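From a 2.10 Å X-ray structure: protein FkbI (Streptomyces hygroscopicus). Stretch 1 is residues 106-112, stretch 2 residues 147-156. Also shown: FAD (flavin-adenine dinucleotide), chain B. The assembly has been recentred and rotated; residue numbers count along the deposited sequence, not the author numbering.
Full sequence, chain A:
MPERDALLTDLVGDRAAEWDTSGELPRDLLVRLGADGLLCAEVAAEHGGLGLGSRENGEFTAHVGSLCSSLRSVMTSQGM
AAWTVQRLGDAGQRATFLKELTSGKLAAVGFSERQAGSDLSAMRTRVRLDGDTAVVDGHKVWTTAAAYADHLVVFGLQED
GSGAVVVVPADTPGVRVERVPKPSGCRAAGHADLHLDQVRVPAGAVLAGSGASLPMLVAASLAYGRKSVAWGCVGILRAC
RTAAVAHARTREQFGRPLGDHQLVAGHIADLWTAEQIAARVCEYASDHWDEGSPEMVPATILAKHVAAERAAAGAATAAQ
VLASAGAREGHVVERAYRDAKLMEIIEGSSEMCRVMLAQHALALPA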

# COMPACT_ATOMS: atom_id res chain seq x y z
N LEU A 106 -15.16 -0.98 -0.10
CA LEU A 106 -13.84 -0.87 0.51
C LEU A 106 -13.42 -2.20 1.15
O LEU A 106 -14.22 -2.88 1.79
N ALA A 107 -12.15 -2.54 0.98
CA ALA A 107 -11.61 -3.77 1.56
C ALA A 107 -10.22 -3.51 2.13
O ALA A 107 -9.58 -2.52 1.79
N ALA A 108 -9.78 -4.41 3.00
CA ALA A 108 -8.46 -4.30 3.61
C ALA A 108 -7.91 -5.72 3.61
O ALA A 108 -8.66 -6.68 3.43
N VAL A 109 -6.60 -5.85 3.79
CA VAL A 109 -5.97 -7.16 3.80
C VAL A 109 -5.15 -7.31 5.07
O VAL A 109 -4.18 -6.58 5.28
N GLY A 110 -5.53 -8.26 5.92
CA GLY A 110 -4.80 -8.47 7.16
C GLY A 110 -4.19 -9.85 7.28
O GLY A 110 -4.90 -10.86 7.27
N PHE A 111 -2.87 -9.90 7.38
CA PHE A 111 -2.16 -11.16 7.53
C PHE A 111 -1.20 -11.07 8.71
O PHE A 111 -0.92 -12.06 9.39
N SER A 112 -0.72 -9.86 8.97
CA SER A 112 0.20 -9.65 10.07
C SER A 112 -0.44 -9.82 11.45
O SER A 112 -1.62 -9.52 11.65
N ALA A 147 -10.32 0.47 9.07
CA ALA A 147 -11.33 1.32 9.70
C ALA A 147 -12.39 1.79 8.70
O ALA A 147 -13.42 2.33 9.10
N TYR A 148 -12.13 1.59 7.41
CA TYR A 148 -13.05 2.01 6.36
C TYR A 148 -13.66 0.84 5.60
O TYR A 148 -14.70 1.00 4.95
N ALA A 149 -13.02 -0.31 5.67
CA ALA A 149 -13.45 -1.48 4.91
C ALA A 149 -14.81 -2.10 5.20
O ALA A 149 -15.29 -2.11 6.34
N ASP A 150 -15.41 -2.62 4.13
CA ASP A 150 -16.68 -3.33 4.22
C ASP A 150 -16.26 -4.80 4.26
O ASP A 150 -16.88 -5.62 4.93
N HIS A 151 -15.19 -5.11 3.54
CA HIS A 151 -14.66 -6.46 3.46
C HIS A 151 -13.27 -6.58 4.07
O HIS A 151 -12.41 -5.73 3.85
N LEU A 152 -13.05 -7.65 4.82
CA LEU A 152 -11.76 -7.89 5.43
C LEU A 152 -11.21 -9.19 4.86
O LEU A 152 -11.76 -10.26 5.10
N VAL A 153 -10.14 -9.07 4.08
CA VAL A 153 -9.51 -10.24 3.48
C VAL A 153 -8.50 -10.75 4.49
O VAL A 153 -7.41 -10.20 4.64
N VAL A 154 -8.87 -11.83 5.18
CA VAL A 154 -8.05 -12.41 6.23
C VAL A 154 -7.31 -13.70 5.89
O VAL A 154 -7.88 -14.64 5.35
N PHE A 155 -6.02 -13.72 6.25
CA PHE A 155 -5.16 -14.87 6.03
C PHE A 155 -5.11 -15.66 7.33
O PHE A 155 -5.20 -15.09 8.42
N GLY A 156 -4.96 -16.98 7.22
CA GLY A 156 -4.90 -17.83 8.39
C GLY A 156 -4.52 -19.26 8.07
O GLY A 156 -4.27 -19.59 6.91

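What holds the two stretches together most firmly? Parallel strands 107-110 and 151-156 share a backbone ladder: V153 N donates to A108 O at 2.9 Å and G110 N to V153 O at 3.0 Å. At its start, L106 O accepts from both D150 N (2.6 Å) and H151 N (3.0 Å). D150, chi1 m, turns its carboxylate back so that OD1 accepts from L106 N at 3.0 Å.

Where does the flavin enter? It binds stretch 1: FAD N3 donates to V109 O at 3.0 Å, while FAD O2 accepts from F111 N (3.0 Å) and S112 N (2.8 Å). FAD O2 also lies over one face of the F111 ring, whose chi1 is p.

Which side chains fill the two faces of the sheet? A107, V109, H151 and V153 share one face; both valines are t, with V109 CG2 4.3 Å from V153 CB. On the other, A108 CB meets L152 CD1 at 3.9 Å, the leucine being m,m, and A149 CB at 4.0 Å.

What closes the ends? L106 (m,p) points toward stretch 2, its CD2 3.4 Å from CB of Y148 (m). At the far end of the ladder, where F155 N donates to G110 O at 3.2 Å, F155 (m) points toward stretch 1, its CE2 3.9 Å from V109 CG1 and its CB 3.8 Å from F111 CB.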

# COMPACT_ATOMS: atom_id res chain seq x y z
CB LEU A 106 -13.84 0.23 1.57
CG LEU A 106 -14.02 1.67 1.09
CD1 LEU A 106 -15.40 1.84 0.50
CD2 LEU A 106 -13.81 2.64 2.25
CB ALA A 107 -11.54 -4.86 0.52
CB ALA A 108 -8.57 -3.77 5.04
CB VAL A 109 -5.05 -7.33 2.58
CG1 VAL A 109 -4.59 -8.77 2.46
CG2 VAL A 109 -5.76 -6.87 1.32
CB PHE A 111 -1.40 -11.51 6.24
CG PHE A 111 -0.69 -10.34 5.60
CD1 PHE A 111 0.58 -9.97 6.02
CD2 PHE A 111 -1.30 -9.62 4.58
CE1 PHE A 111 1.24 -8.87 5.43
CE2 PHE A 111 -0.65 -8.52 3.99
CZ PHE A 111 0.62 -8.15 4.41
CB SER A 112 0.80 -8.25 9.97
OG SER A 112 1.56 -7.99 11.13
CB ALA A 147 -10.66 2.52 10.35
CB TYR A 148 -12.33 2.87 5.32
CG TYR A 148 -11.51 4.02 5.85
CD1 TYR A 148 -12.11 5.08 6.53
CD2 TYR A 148 -10.13 4.07 5.65
CE1 TYR A 148 -11.35 6.15 7.01
CE2 TYR A 148 -9.37 5.13 6.12
CZ TYR A 148 -9.98 6.17 6.80
OH TYR A 148 -9.23 7.22 7.25
CB ALA A 149 -12.37 -2.57 5.01
CB ASP A 150 -17.54 -3.13 2.96
CG ASP A 150 -18.00 -1.70 2.77
OD1 ASP A 150 -17.38 -0.99 1.96
OD2 ASP A 150 -18.98 -1.30 3.43
CB HIS A 151 -14.59 -6.92 2.00
CG HIS A 151 -15.92 -6.94 1.31
ND1 HIS A 151 -16.98 -7.70 1.75
CD2 HIS A 151 -16.35 -6.30 0.20
CE1 HIS A 151 -18.01 -7.52 0.94
NE2 HIS A 151 -17.65 -6.67 -0.01
CB LEU A 152 -11.87 -7.98 6.95
CG LEU A 152 -12.10 -6.68 7.74
CD1 LEU A 152 -10.98 -5.69 7.44
CD2 LEU A 152 -13.43 -6.08 7.39
CB VAL A 153 -8.81 -9.85 2.17
CG1 VAL A 153 -8.25 -11.10 1.48
CG2 VAL A 153 -9.80 -9.15 1.26
CB VAL A 154 -8.93 -12.66 7.49
CG1 VAL A 154 -8.10 -13.24 8.62
CG2 VAL A 154 -9.58 -11.37 7.91
CB PHE A 155 -3.74 -14.42 5.66
CG PHE A 155 -3.55 -14.12 4.20
CD1 PHE A 155 -3.02 -15.08 3.35
CD2 PHE A 155 -3.89 -12.89 3.68
CE1 PHE A 155 -2.84 -14.81 2.00
CE2 PHE A 155 -3.71 -12.61 2.33
CZ PHE A 155 -3.18 -13.57 1.49
PA FAD B . 9.67 -7.48 13.20
O1A FAD B . 9.07 -8.07 12.02
O2A FAD B . 9.33 -7.51 14.67
O5B FAD B . 10.49 -6.20 13.01
C5B FAD B . 11.78 -6.65 12.93
C4B FAD B . 12.88 -5.68 12.68
O4B FAD B . 13.86 -6.77 12.63
C3B FAD B . 12.75 -5.17 11.28
O3B FAD B . 13.55 -4.04 11.14
C2B FAD B . 13.20 -6.27 10.44
O2B FAD B . 13.71 -6.02 9.10
C1B FAD B . 14.27 -7.01 11.31
N9A FAD B . 14.26 -8.41 11.06
C8A FAD B . 13.30 -9.42 11.36
N7A FAD B . 13.62 -10.62 10.98
C5A FAD B . 14.85 -10.47 10.37
C6A FAD B . 15.72 -11.37 9.75
N6A FAD B . 15.47 -12.68 9.65
N1A FAD B . 16.90 -10.87 9.23
C2A FAD B . 17.20 -9.55 9.32
N3A FAD B . 16.40 -8.58 9.91
C4A FAD B . 15.22 -9.20 10.41
N1 FAD B . 0.32 -5.70 7.91
C2 FAD B . -0.74 -6.33 7.25
O2 FAD B . -0.92 -7.56 7.31
N3 FAD B . -1.62 -5.56 6.50
C4 FAD B . -1.55 -4.16 6.35
O4 FAD B . -2.42 -3.55 5.65
C4X FAD B . -0.51 -3.56 7.03
N5 FAD B . -0.44 -2.10 6.91
C5X FAD B . 0.59 -1.44 7.61
C6 FAD B . 0.73 -0.02 7.57
C7 FAD B . 1.72 0.70 8.29
C7M FAD B . 1.79 2.23 8.19
C8 FAD B . 2.62 -0.03 9.11
C8M FAD B . 3.71 0.61 9.95
C9 FAD B . 2.55 -1.40 9.16
C9A FAD B . 1.56 -2.14 8.41
N10 FAD B . 1.43 -3.63 8.45
C10 FAD B . 0.41 -4.33 7.79
C1' FAD B . 2.50 -4.13 9.20
C2' FAD B . 3.80 -4.45 8.27
O2' FAD B . 3.41 -5.77 7.78
C3' FAD B . 4.86 -4.64 9.20
O3' FAD B . 5.78 -3.53 9.07
C4' FAD B . 5.88 -5.79 9.39
O4' FAD B . 5.45 -7.12 9.39
C5' FAD B . 6.28 -5.35 10.71
O5' FAD B . 6.57 -6.38 11.61
P FAD B . 6.85 -5.90 13.13
O1P FAD B . 6.31 -7.16 12.96
O2P FAD B . 6.98 -6.31 14.62
O3P FAD B . 8.29 -6.63 13.26